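Local coordinates for uncharacterized protein YLR132C (PDB 6PFQ) that is the yeast Usb1, a 2H-superfamily phosphodiesterase that probably acts as an exonuclease on U6 snRNA, at residues A[105-108]-A[109-113]. Residues are numbered along the deposited sequence; the frame is centred on the assembly and turned at random.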
loop_
_atom_site.group_PDB
_atom_site.type_symbol
_atom_site.label_atom_id
_atom_site.label_comp_id
_atom_site.label_asym_id
_atom_site.label_seq_id
_atom_site.Cartn_x
_atom_site.Cartn_y
_atom_site.Cartn_z
ATOM N N TYR A 105 8.694 -2.913 -1.892
ATOM C CA TYR A 105 7.826 -3.669 -2.807
ATOM C C TYR A 105 7.904 -3.084 -4.210
ATOM O O TYR A 105 7.812 -1.879 -4.371
ATOM C CB TYR A 105 6.367 -3.610 -2.365
ATOM C CG TYR A 105 6.042 -4.450 -1.132
ATOM C CD1 TYR A 105 5.955 -5.829 -1.218
ATOM C CD2 TYR A 105 5.824 -3.846 0.112
ATOM C CE1 TYR A 105 5.629 -6.618 -0.093
ATOM C CE2 TYR A 105 5.498 -4.621 1.233
ATOM C CZ TYR A 105 5.417 -5.986 1.125
ATOM O OH TYR A 105 5.101 -6.738 2.219
ATOM N N GLU A 106 7.974 -3.948 -5.226
ATOM C CA GLU A 106 7.959 -3.511 -6.620
ATOM C C GLU A 106 6.541 -3.519 -7.174
ATOM O O GLU A 106 5.694 -4.321 -6.750
ATOM C CB GLU A 106 8.831 -4.428 -7.451
ATOM C CG GLU A 106 10.259 -4.211 -7.181
ATOM C CD GLU A 106 11.118 -4.990 -8.135
ATOM O OE1 GLU A 106 10.811 -6.175 -8.370
ATOM O OE2 GLU A 106 12.089 -4.411 -8.645
ATOM N N ASN A 107 6.274 -2.610 -8.115
ATOM C CA ASN A 107 4.999 -2.645 -8.822
ATOM C C ASN A 107 5.054 -3.709 -9.924
ATOM O O ASN A 107 6.039 -4.443 -10.053
ATOM C CB ASN A 107 4.617 -1.267 -9.361
ATOM C CG ASN A 107 5.590 -0.760 -10.430
ATOM O OD1 ASN A 107 6.699 -1.244 -10.541
ATOM N ND2 ASN A 107 5.145 0.222 -11.226
ATOM N N PHE A 108 4.007 -3.760 -10.775
ATOM C CA PHE A 108 3.799 -4.930 -11.644
ATOM C C PHE A 108 4.899 -5.102 -12.693
ATOM O O PHE A 108 5.180 -6.230 -13.108
ATOM C CB PHE A 108 2.447 -4.805 -12.342
ATOM C CG PHE A 108 2.488 -3.858 -13.510
ATOM C CD1 PHE A 108 2.583 -2.483 -13.304
ATOM C CD2 PHE A 108 2.451 -4.340 -14.814
ATOM C CE1 PHE A 108 2.642 -1.597 -14.392
ATOM C CE2 PHE A 108 2.518 -3.474 -15.892
ATOM C CZ PHE A 108 2.601 -2.102 -15.692
ATOM N N ASP A 109 5.531 -4.016 -13.154
ATOM C CA ASP A 109 6.555 -4.085 -14.192
ATOM C C ASP A 109 7.937 -3.793 -13.634
ATOM O O ASP A 109 8.900 -3.653 -14.400
ATOM C CB ASP A 109 6.242 -3.132 -15.347
ATOM C CG ASP A 109 6.250 -1.670 -14.933
ATOM O OD1 ASP A 109 6.360 -1.372 -13.719
ATOM O OD2 ASP A 109 6.128 -0.808 -15.829
ATOM N N ALA A 110 8.052 -3.748 -12.308
ATOM C CA ALA A 110 9.286 -3.458 -11.574
ATOM C C ALA A 110 9.860 -2.074 -11.919
ATOM O O ALA A 110 11.042 -1.789 -11.661
ATOM C CB ALA A 110 10.344 -4.557 -11.764
ATOM N N SER A 111 9.038 -1.169 -12.437
ATOM C CA SER A 111 9.578 0.153 -12.742
ATOM C C SER A 111 9.696 1.026 -11.491
ATOM O O SER A 111 10.501 1.974 -11.490
ATOM C CB SER A 111 8.706 0.881 -13.762
ATOM O OG SER A 111 7.361 0.939 -13.322
ATOM N N LEU A 112 8.892 0.745 -10.457
ATOM C CA LEU A 112 8.868 1.563 -9.253
ATOM C C LEU A 112 9.105 0.683 -8.046
ATOM O O LEU A 112 8.643 -0.466 -8.010
ATOM C CB LEU A 112 7.532 2.282 -9.101
ATOM C CG LEU A 112 7.169 3.278 -10.222
ATOM C CD1 LEU A 112 5.723 3.815 -10.042
ATOM C CD2 LEU A 112 8.172 4.417 -10.227
ATOM N N GLN A 113 9.809 1.230 -7.051
ATOM C CA GLN A 113 10.126 0.485 -5.838
ATOM C C GLN A 113 9.587 1.285 -4.665
ATOM O O GLN A 113 10.005 2.419 -4.451
ATOM C CB GLN A 113 11.649 0.243 -5.742
ATOM C CG GLN A 113 12.054 -0.691 -6.918
ATOM C CD GLN A 113 13.527 -1.029 -6.987
ATOM O OE1 GLN A 113 14.365 -0.267 -6.511
ATOM N NE2 GLN A 113 13.857 -2.170 -7.649
#
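With chi1 at 65° in N107 and 64° in D109, each side chain is lodged between its own backbone N and carbonyl carbon, which turns the amide and the carboxylate back toward the returning chain. The N107 oxygen OD1 thereby accepts from L112 N at 3.0 Å, the donor standing well above the amide plane, while ND2 packs beside the L112 side chain. Asparagine suits the place because its carbonyl can take a main-chain N-H of the returning strand. D109 OD1 takes two donors from the same face of its carboxylate, S111 N at 3.0 Å and the S111 hydroxyl OG, the former completing an Asx turn; aspartate suits the position because its short carboxylate can reach both. N107 and D109 lie in the loop of the beta hairpin formed by strands 102-106 and 112-119, where N107 to A110 make a type I turn closed by A110 N to N107 O at 3.1 Å. Were D109 replaced by an alanine, S111 N and OG would probably lose their shared acceptor, and the F108 ring the carboxylate stacked on it. That ring lies almost parallel to the carboxylate, 8° apart, with D109 CB 3.8 Å from its centroid in a CH-pi contact. Nearer the strands, N107 N bonds to L112 O, and the non-hydrogen-bonded pair E106 and Q113 sends two extended side chains alongside each other. Q113 NE2 meets the anti side of E106 OE2 at 3.0 Å, an uncharged amide serving a carboxylate, and the small A110 methyl fits against that carboxylate. Just before E106, the Y105 ring stacks on that of H154, a UMP-binding residue.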